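Local structure of nudix Hydrolase, RenU (Mycolicibacterium smegmatis, 6UUF) at residues A[91-96]-A[104-109]; A[43-48]-A[125-130]; A[111-116]-A[160-165]. The protein probably hydrolyses nucleoside diphosphate derivatives such as NADH, as a magnesium-dependent member of the Nudix hydrolase family. The protein carries 3 engineered substitutions. One frame throughout, in Å; residues are numbered along the deposited sequence.

Contact 1 (A[91-96]-A[104-109])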
loop_
_atom_site.group_PDB
_atom_site.type_symbol
_atom_site.label_atom_id
_atom_site.label_comp_id
_atom_site.label_asym_id
_atom_site.label_seq_id
_atom_site.Cartn_x
_atom_site.Cartn_y
_atom_site.Cartn_z
ATOM N N THR A 91 -5.173 -2.024 9.872
ATOM C CA THR A 91 -5.574 -2.241 8.494
ATOM C C THR A 91 -6.835 -1.420 8.244
ATOM O O THR A 91 -7.688 -1.330 9.119
ATOM C CB THR A 91 -5.905 -3.712 8.235
ATOM O OG1 THR A 91 -7.028 -4.075 9.036
ATOM C CG2 THR A 91 -4.712 -4.620 8.606
ATOM N N VAL A 92 -6.943 -0.845 7.058
ATOM C CA VAL A 92 -8.161 -0.160 6.559
ATOM C C VAL A 92 -8.567 -0.711 5.166
ATOM O O VAL A 92 -7.772 -0.704 4.204
ATOM C CB VAL A 92 -7.895 1.340 6.377
ATOM C CG1 VAL A 92 -9.205 2.085 6.130
ATOM C CG2 VAL A 92 -7.180 1.901 7.598
ATOM N N VAL A 93 -9.804 -1.169 5.060
ATOM C CA VAL A 93 -10.339 -1.614 3.792
ATOM C C VAL A 93 -10.625 -0.343 2.993
ATOM O O VAL A 93 -11.551 0.381 3.325
ATOM C CB VAL A 93 -11.605 -2.461 3.968
ATOM C CG1 VAL A 93 -12.145 -2.904 2.625
ATOM C CG2 VAL A 93 -11.302 -3.694 4.787
ATOM N N THR A 94 -9.810 -0.102 1.961
ATOM C CA THR A 94 -9.864 1.094 1.125
ATOM C C THR A 94 -10.577 0.884 -0.200
ATOM O O THR A 94 -10.770 1.836 -0.934
ATOM C CB THR A 94 -8.444 1.665 0.869
ATOM O OG1 THR A 94 -7.516 0.603 0.651
ATOM C CG2 THR A 94 -7.954 2.401 2.097
ATOM N N ALA A 95 -10.973 -0.355 -0.506
ATOM C CA ALA A 95 -11.756 -0.657 -1.696
ATOM C C ALA A 95 -12.436 -2.018 -1.548
ATOM O O ALA A 95 -11.834 -2.974 -1.066
ATOM C CB ALA A 95 -10.882 -0.622 -2.943
ATOM N N GLU A 96 -13.687 -2.074 -1.979
ATOM C CA GLU A 96 -14.553 -3.212 -1.784
ATOM C C GLU A 96 -15.462 -3.336 -3.002
ATOM O O GLU A 96 -16.173 -2.371 -3.362
ATOM C CB GLU A 96 -15.390 -2.942 -0.549
ATOM C CG GLU A 96 -16.164 -4.120 -0.038
ATOM C CD GLU A 96 -16.842 -3.784 1.276
ATOM O OE1 GLU A 96 -17.591 -2.771 1.319
ATOM O OE2 GLU A 96 -16.613 -4.518 2.264
ATOM N N GLN A 104 -16.148 -11.569 -3.610
ATOM C CA GLN A 104 -15.737 -10.235 -3.227
ATOM C C GLN A 104 -14.286 -9.974 -3.595
ATOM O O GLN A 104 -13.456 -10.896 -3.703
ATOM C CB GLN A 104 -15.900 -10.061 -1.726
ATOM C CG GLN A 104 -15.932 -8.608 -1.303
ATOM C CD GLN A 104 -16.629 -8.433 0.020
ATOM O OE1 GLN A 104 -16.240 -9.052 1.002
ATOM N NE2 GLN A 104 -17.671 -7.604 0.055
ATOM N N TRP A 105 -13.991 -8.709 -3.808
ATOM C CA TRP A 105 -12.633 -8.296 -3.970
ATOM C C TRP A 105 -12.432 -7.091 -3.080
ATOM O O TRP A 105 -13.240 -6.172 -3.074
ATOM C CB TRP A 105 -12.359 -7.917 -5.420
ATOM C CG TRP A 105 -10.937 -7.767 -5.683
ATOM C CD1 TRP A 105 -10.064 -8.754 -6.017
ATOM C CD2 TRP A 105 -10.180 -6.578 -5.581
ATOM N NE1 TRP A 105 -8.808 -8.239 -6.206
ATOM C CE2 TRP A 105 -8.853 -6.897 -5.938
ATOM C CE3 TRP A 105 -10.499 -5.255 -5.279
ATOM C CZ2 TRP A 105 -7.854 -5.959 -5.963
ATOM C CZ3 TRP A 105 -9.513 -4.328 -5.303
ATOM C CH2 TRP A 105 -8.185 -4.684 -5.642
ATOM N N THR A 106 -11.323 -7.074 -2.360
ATOM C CA THR A 106 -10.986 -5.890 -1.589
ATOM C C THR A 106 -9.526 -5.551 -1.739
ATOM O O THR A 106 -8.659 -6.412 -2.072
ATOM C CB THR A 106 -11.241 -6.157 -0.095
ATOM O OG1 THR A 106 -10.498 -7.319 0.271
ATOM C CG2 THR A 106 -12.695 -6.386 0.192
ATOM N N TYR A 107 -9.256 -4.292 -1.434
ATOM C CA TYR A 107 -7.926 -3.792 -1.238
ATOM C C TYR A 107 -7.857 -3.308 0.202
ATOM O O TYR A 107 -8.691 -2.447 0.610
ATOM C CB TYR A 107 -7.624 -2.589 -2.159
ATOM C CG TYR A 107 -6.175 -2.164 -2.105
ATOM C CD1 TYR A 107 -5.691 -1.356 -1.083
ATOM C CD2 TYR A 107 -5.281 -2.554 -3.091
ATOM C CE1 TYR A 107 -4.363 -0.995 -1.015
ATOM C CE2 TYR A 107 -3.951 -2.145 -3.067
ATOM C CZ TYR A 107 -3.501 -1.386 -2.022
ATOM O OH TYR A 107 -2.189 -1.023 -2.006
ATOM N N THR A 108 -6.815 -3.762 0.900
ATOM C CA THR A 108 -6.591 -3.440 2.279
ATOM C C THR A 108 -5.282 -2.699 2.431
ATOM O O THR A 108 -4.201 -3.209 2.094
ATOM C CB THR A 108 -6.562 -4.693 3.149
ATOM O OG1 THR A 108 -7.802 -5.373 3.061
ATOM C CG2 THR A 108 -6.336 -4.341 4.615
ATOM N N THR A 109 -5.379 -1.495 2.984
ATOM C CA THR A 109 -4.208 -0.691 3.313
ATOM C C THR A 109 -3.767 -1.041 4.722
ATOM O O THR A 109 -4.564 -1.007 5.683
ATOM C CB THR A 109 -4.500 0.834 3.198
ATOM O OG1 THR A 109 -4.821 1.145 1.844
ATOM C CG2 THR A 109 -3.293 1.640 3.607
#

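Contact 2 (A[43-48]-A[125-130])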
loop_
_atom_site.group_PDB
_atom_site.type_symbol
_atom_site.label_atom_id
_atom_site.label_comp_id
_atom_site.label_asym_id
_atom_site.label_seq_id
_atom_site.Cartn_x
_atom_site.Cartn_y
_atom_site.Cartn_z
ATOM N N HIS A 43 6.752 4.524 -7.283
ATOM C CA HIS A 43 6.470 5.021 -8.626
ATOM C C HIS A 43 6.371 3.819 -9.554
ATOM O O HIS A 43 7.323 3.034 -9.671
ATOM C CB HIS A 43 7.589 5.913 -9.091
ATOM C CG HIS A 43 7.299 6.616 -10.380
ATOM N ND1 HIS A 43 6.144 7.337 -10.596
ATOM C CD2 HIS A 43 8.025 6.725 -11.521
ATOM C CE1 HIS A 43 6.167 7.856 -11.812
ATOM N NE2 HIS A 43 7.297 7.499 -12.393
ATOM N N ARG A 44 5.247 3.679 -10.231
ATOM C CA ARG A 44 4.970 2.432 -10.912
ATOM C C ARG A 44 5.669 2.502 -12.284
ATOM O O ARG A 44 5.522 3.498 -13.015
ATOM C CB ARG A 44 3.457 2.204 -11.019
ATOM C CG ARG A 44 2.668 2.464 -9.712
ATOM C CD ARG A 44 2.604 1.313 -8.740
ATOM N NE ARG A 44 1.248 0.759 -8.734
ATOM C CZ ARG A 44 0.830 -0.305 -9.422
ATOM N NH1 ARG A 44 1.658 -1.011 -10.211
ATOM N NH2 ARG A 44 -0.450 -0.670 -9.318
ATOM N N ALA A 45 6.485 1.493 -12.593
ATOM C CA ALA A 45 7.145 1.415 -13.918
ATOM C C ALA A 45 6.055 1.363 -15.009
ATOM O O ALA A 45 5.112 0.609 -14.833
ATOM C CB ALA A 45 8.045 0.182 -13.991
ATOM N N PRO A 46 6.145 2.186 -16.089
ATOM C CA PRO A 46 5.205 2.138 -17.259
ATOM C C PRO A 46 4.704 0.765 -17.768
ATOM O O PRO A 46 3.515 0.649 -18.116
ATOM C CB PRO A 46 5.984 2.885 -18.350
ATOM C CG PRO A 46 6.656 3.975 -17.547
ATOM C CD PRO A 46 6.991 3.397 -16.178
ATOM N N TRP A 47 5.583 -0.255 -17.768
ATOM C CA TRP A 47 5.166 -1.631 -18.109
ATOM C C TRP A 47 4.225 -2.322 -17.117
ATOM O O TRP A 47 3.652 -3.335 -17.478
ATOM C CB TRP A 47 6.354 -2.565 -18.413
ATOM C CG TRP A 47 7.426 -2.727 -17.361
ATOM C CD1 TRP A 47 8.670 -2.171 -17.397
ATOM C CD2 TRP A 47 7.380 -3.538 -16.164
ATOM N NE1 TRP A 47 9.393 -2.553 -16.294
ATOM C CE2 TRP A 47 8.635 -3.389 -15.517
ATOM C CE3 TRP A 47 6.404 -4.354 -15.569
ATOM C CZ2 TRP A 47 8.950 -4.031 -14.287
ATOM C CZ3 TRP A 47 6.714 -5.003 -14.329
ATOM C CH2 TRP A 47 7.991 -4.837 -13.717
ATOM N N SER A 48 4.103 -1.816 -15.877
ATOM C CA SER A 48 3.182 -2.378 -14.864
ATOM C C SER A 48 1.826 -1.651 -14.849
ATOM O O SER A 48 1.651 -0.580 -15.499
ATOM C CB SER A 48 3.816 -2.369 -13.453
ATOM O OG SER A 48 3.842 -1.066 -12.864
ATOM N N GLU A 125 8.510 -3.807 -9.892
ATOM C CA GLU A 125 7.986 -2.624 -10.622
ATOM C C GLU A 125 8.411 -1.271 -9.987
ATOM O O GLU A 125 7.896 -0.198 -10.369
ATOM C CB GLU A 125 6.445 -2.660 -10.867
ATOM C CG GLU A 125 5.630 -3.751 -10.202
ATOM C CD GLU A 125 5.286 -3.450 -8.761
ATOM O OE1 GLU A 125 5.970 -3.996 -7.865
ATOM O OE2 GLU A 125 4.321 -2.682 -8.545
ATOM N N SER A 126 9.346 -1.324 -9.030
ATOM C CA SER A 126 9.851 -0.122 -8.367
ATOM C C SER A 126 10.774 0.594 -9.332
ATOM O O SER A 126 11.955 0.224 -9.496
ATOM C CB SER A 126 10.562 -0.467 -7.052
ATOM O OG SER A 126 9.671 -1.173 -6.194
ATOM N N ALA A 127 10.173 1.556 -10.029
ATOM C CA ALA A 127 10.907 2.468 -10.887
ATOM C C ALA A 127 11.646 3.435 -9.969
ATOM O O ALA A 127 12.819 3.758 -10.192
ATOM C CB ALA A 127 9.961 3.225 -11.817
ATOM N N GLU A 128 10.928 3.883 -8.944
ATOM C CA GLU A 128 11.510 4.582 -7.825
ATOM C C GLU A 128 10.641 4.290 -6.568
ATOM O O GLU A 128 9.451 3.920 -6.640
ATOM C CB GLU A 128 11.628 6.098 -8.147
ATOM C CG GLU A 128 12.556 6.901 -7.224
ATOM C CD GLU A 128 12.285 8.409 -7.221
ATOM O OE1 GLU A 128 11.782 8.952 -8.230
ATOM O OE2 GLU A 128 12.589 9.062 -6.197
ATOM N N LEU A 129 11.301 4.360 -5.434
ATOM C CA LEU A 129 10.662 4.490 -4.147
ATOM C C LEU A 129 11.123 5.798 -3.552
ATOM O O LEU A 129 12.305 6.149 -3.619
ATOM C CB LEU A 129 11.083 3.370 -3.247
ATOM C CG LEU A 129 10.524 2.034 -3.676
ATOM C CD1 LEU A 129 11.542 0.957 -3.316
ATOM C CD2 LEU A 129 9.159 1.857 -3.015
ATOM N N ARG A 130 10.184 6.507 -2.941
ATOM C CA ARG A 130 10.484 7.791 -2.398
ATOM C C ARG A 130 9.674 8.062 -1.122
ATOM O O ARG A 130 8.447 7.799 -1.043
ATOM C CB ARG A 130 10.176 8.832 -3.464
ATOM C CG ARG A 130 10.925 10.126 -3.237
ATOM C CD ARG A 130 10.304 11.229 -4.066
ATOM N NE ARG A 130 10.733 11.207 -5.470
ATOM C CZ ARG A 130 10.206 11.960 -6.443
ATOM N NH1 ARG A 130 9.172 12.812 -6.225
ATOM N NH2 ARG A 130 10.720 11.853 -7.651
#

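Contact 3 (A[111-116]-A[160-165])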
loop_
_atom_site.group_PDB
_atom_site.type_symbol
_atom_site.label_atom_id
_atom_site.label_comp_id
_atom_site.label_asym_id
_atom_site.label_seq_id
_atom_site.Cartn_x
_atom_site.Cartn_y
_atom_site.Cartn_z
ATOM N N ILE A 111 -1.366 0.105 7.528
ATOM C CA ILE A 111 -0.579 1.221 8.053
ATOM C C ILE A 111 0.532 0.689 8.964
ATOM O O ILE A 111 0.273 -0.082 9.875
ATOM C CB ILE A 111 -1.498 2.181 8.854
ATOM C CG1 ILE A 111 -2.674 2.637 7.943
ATOM C CG2 ILE A 111 -0.689 3.326 9.427
ATOM C CD1 ILE A 111 -3.627 3.648 8.546
ATOM N N ALA A 112 1.752 1.124 8.758
ATOM C CA ALA A 112 2.849 0.688 9.612
ATOM C C ALA A 112 3.801 1.840 9.833
ATOM O O ALA A 112 3.782 2.808 9.050
ATOM C CB ALA A 112 3.588 -0.491 9.005
ATOM N N ASP A 113 4.600 1.732 10.905
ATOM C CA ASP A 113 5.627 2.712 11.274
ATOM C C ASP A 113 7.067 2.150 11.253
ATOM O O ASP A 113 7.322 1.008 11.607
ATOM C CB ASP A 113 5.392 3.191 12.677
ATOM C CG ASP A 113 4.059 3.890 12.856
ATOM O OD1 ASP A 113 3.365 4.234 11.888
ATOM O OD2 ASP A 113 3.693 4.084 14.020
ATOM N N ALA A 114 8.001 2.978 10.822
ATOM C CA ALA A 114 9.427 2.737 11.030
ATOM C C ALA A 114 9.994 3.870 11.908
ATOM O O ALA A 114 9.411 4.981 12.000
ATOM C CB ALA A 114 10.135 2.734 9.700
ATOM N N ALA A 115 11.144 3.596 12.527
ATOM C CA ALA A 115 11.799 4.560 13.426
ATOM C C ALA A 115 12.384 5.783 12.680
ATOM O O ALA A 115 12.520 6.849 13.263
ATOM C CB ALA A 115 12.875 3.855 14.249
ATOM N N GLU A 116 12.681 5.632 11.390
ATOM C CA GLU A 116 13.329 6.673 10.592
ATOM C C GLU A 116 13.094 6.325 9.125
ATOM O O GLU A 116 12.620 5.231 8.826
ATOM C CB GLU A 116 14.824 6.716 10.889
ATOM C CG GLU A 116 15.495 5.355 10.868
ATOM C CD GLU A 116 16.992 5.463 10.779
ATOM O OE1 GLU A 116 17.668 5.336 11.811
ATOM O OE2 GLU A 116 17.490 5.702 9.672
ATOM N N ILE A 160 -3.783 7.842 14.769
ATOM C CA ILE A 160 -2.744 7.023 15.404
ATOM C C ILE A 160 -1.400 7.661 15.173
ATOM O O ILE A 160 -0.797 7.427 14.151
ATOM C CB ILE A 160 -2.673 5.553 14.901
ATOM C CG1 ILE A 160 -3.059 5.425 13.426
ATOM C CG2 ILE A 160 -3.579 4.659 15.748
ATOM C CD1 ILE A 160 -2.983 4.003 12.910
ATOM N N PRO A 161 -0.906 8.462 16.129
ATOM C CA PRO A 161 0.450 9.016 15.951
ATOM C C PRO A 161 1.542 7.968 15.997
ATOM O O PRO A 161 1.360 6.895 16.581
ATOM C CB PRO A 161 0.600 9.946 17.142
ATOM C CG PRO A 161 -0.393 9.413 18.144
ATOM C CD PRO A 161 -1.559 9.038 17.312
ATOM N N LEU A 162 2.674 8.293 15.382
ATOM C CA LEU A 162 3.784 7.360 15.311
ATOM C C LEU A 162 4.236 7.028 16.711
ATOM O O LEU A 162 4.097 7.822 17.613
ATOM C CB LEU A 162 4.981 7.907 14.511
ATOM C CG LEU A 162 4.952 7.702 12.996
ATOM C CD1 LEU A 162 3.920 8.620 12.364
ATOM C CD2 LEU A 162 6.320 7.959 12.398
ATOM N N LEU A 163 4.813 5.845 16.844
ATOM C CA LEU A 163 5.340 5.343 18.098
ATOM C C LEU A 163 6.658 5.979 18.476
ATOM O O LEU A 163 7.257 6.705 17.692
ATOM C CB LEU A 163 5.548 3.842 17.958
ATOM C CG LEU A 163 4.275 3.089 17.642
ATOM C CD1 LEU A 163 4.546 1.590 17.643
ATOM C CD2 LEU A 163 3.188 3.425 18.651
ATOM N N ASN A 164 7.096 5.698 19.698
ATOM C CA ASN A 164 8.515 5.831 20.071
ATOM C C ASN A 164 8.898 4.749 21.086
ATOM O O ASN A 164 8.072 3.891 21.459
ATOM C CB ASN A 164 8.822 7.238 20.595
ATOM C CG ASN A 164 7.665 7.828 21.363
ATOM O OD1 ASN A 164 6.660 8.213 20.763
ATOM N ND2 ASN A 164 7.788 7.886 22.698
ATOM N N ARG A 165 10.176 4.757 21.459
ATOM C CA ARG A 165 10.720 3.966 22.574
ATOM C C ARG A 165 10.443 2.457 22.494
ATOM O O ARG A 165 10.910 1.775 21.573
ATOM C CB ARG A 165 10.214 4.533 23.900
ATOM C CG ARG A 165 10.373 6.053 24.055
ATOM C CD ARG A 165 9.995 6.505 25.454
ATOM N NE ARG A 165 10.881 5.857 26.425
ATOM C CZ ARG A 165 10.621 5.622 27.712
ATOM N NH1 ARG A 165 11.533 4.998 28.468
ATOM N NH2 ARG A 165 9.473 5.993 28.257
#

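Contact 1 (A[91-96]-A[104-109])
Thr94 and Thr109 meet across a beta hairpin because OG1 of Thr94 stands between its backbone N and carbonyl carbon (chi1 40°), while OG1 of Thr109 lies anti to its carbonyl carbon, beside the backbone N (chi1 -63°). The two side chains cross at about a right angle. OG1 of Thr94 and OG1 of Thr109 share a hydrogen bond of 3.0 Å, and either could be the donor. The methyl CG2 of Thr94 also packs against CB of Thr109, at 3.9 Å.

The hairpin pairs strands 87-98 and 104-113 of the Nudix sheet, antiparallel and with a classic beta bulge. Thr94 and Ala95 both sit opposite Tyr107, which shifts the register by one residue. Two amides therefore grip one carbonyl. Thr94 N is 2.9 Å from Tyr107 O. Ala95 N is 3.3 Å from Tyr107 O; this bond is the more bent, and it comes in on a lone pair. Tyr107 N returns a bond to Ala95 O at 2.9 Å. On the other side of the bulge, Val92 and Thr109 exchange two backbone bonds as a regular hydrogen-bonded pair.

Val92, Ala95, Tyr107 and Thr109 point to one face of the sheet. Helix 144-158 packs on Val92 and Thr109 of this face, and also on Thr94, through Val156 and Leu153. Val93, Glu96, Thr106 and Thr108 point to the other face, where Pro67 of helix 67-79 touches Thr108. The side chains of Glu96 and Thr106 run side by side, with Glu96 CG 4.1 Å from Thr106 CG2. The side chain of Thr94 lies alongside that of Tyr107 and points the same way. Its OG1 meets the ring at the edge, near the ring plane, 3.2 Å from CD1 of Tyr107.

Contact 2 (A[43-48]-A[125-130])
His43, Ala45, Glu125, Ala127 and Glu128 join the two segments by three backbone hydrogen bonds: His43 N binds Glu128 O at 2.8 Å, Ala127 N binds His43 O, and Ala45 N binds Glu125 O.

Among the side chains, Glu125 meets three of segment 43-48: Ser48, Trp47 and Arg44. Its CB and CG rest against Ser48, with CB 3.6 Å from Ser48 OG. Trp47 crosses Glu125 at about a right angle and brings the ring atom CH2 to 3.8 Å from Glu125 CA. Arg44 and Glu125 run side by side, and OE2 of Glu125 lies 3.6 Å from NH1 of Arg44, well out of the guanidinium plane. This salt bridge is a matter of charge alone, since no N-H points at the oxygen. The other oxygen, OE1, has a weak bond from NE2 of Gln42.

Ala45 to Ser48 form a type I beta turn. OG of Ser48 stands between its backbone N and carbonyl carbon (chi1 75°), and bonds to Ala45 O. Ser48 N bonds to the same oxygen, so two donors fix the turn. Ala127 CB fits against Ala45 CB at 4.2 Å. At the far end, Arg130 grips Glu128 side-on through NE and NH2, one nitrogen to each carboxylate oxygen. Trp54 touches both Glu128 and Arg130, and its ring also meets that of His43.

The arrangement is the end of the antiparallel pairing of strands 37-44 and 126-133, where 43-48 enters a type I turn and 125-130 turns a corner at Ala127, in the mixed sheet of the Nudix fold.

Contact 3 (A[111-116]-A[160-165])
Asp113 and Leu162 set their side chains obliquely across each other. Asp113 lies on strand 104-113 of the Nudix sheet, and Leu162 belongs to the irregular C-terminal tail that follows helix 144-158. In Asp113, CG lies beside the backbone N and anti to the carbonyl carbon (chi1 -62°), which places CG near Leu162. Leu162 CG sits 3.9 Å from Asp113 CG and 4.0 Å from each of OD1 and OD2. The leucine branch point thus stands over one face of the carboxylate, equally far from both oxygens.

OD2 also approaches the tail backbone, 3.5 Å from Leu162 CA, and Leu163 CG lies 3.8 Å from the same oxygen. No hydrogen bond crosses between the two segments. The acid is held by salt bridges to two arginines instead, OD1 to Arg29 and OD2 to Arg89. These arginines also bond to the tail: Arg29 to Ile160 O, and Arg89 to Pro161 O. They tie sheet and tail together around the carboxylate. An alanine in place of Asp113 would probably leave Arg29 and Arg89 without the acid they share and open a gap beside Leu162 CG.

Further back along the strand the contact becomes apolar. Ile160 extends CD1 anti to its CA (chi2 179°), and that methyl meets CG2 of Ile111 at 4.2 Å.

Overall arrangement
All three contacts reach one mixed sheet of the Nudix fold. Contact 1 and contact 3 share strand 104-113, and they touch where Val92 CG2 packs on Ile111 CD1 at 4.1 Å. Their centres are about 22 Å apart. Contacts 1 and 2 lie on opposite sides of the chain's centre, also about 22 Å apart; contact 3 is about 25 Å from contact 2, between centres. Along the chain, contact 1 is nested within the loop that contact 2 closes. Contact 3 opens after contact 1 and crosses contact 2. The hairpin is thus a local pairing, while the other two bring distant parts together: one joins two strands, the other fastens the C-terminal tail to the sheet.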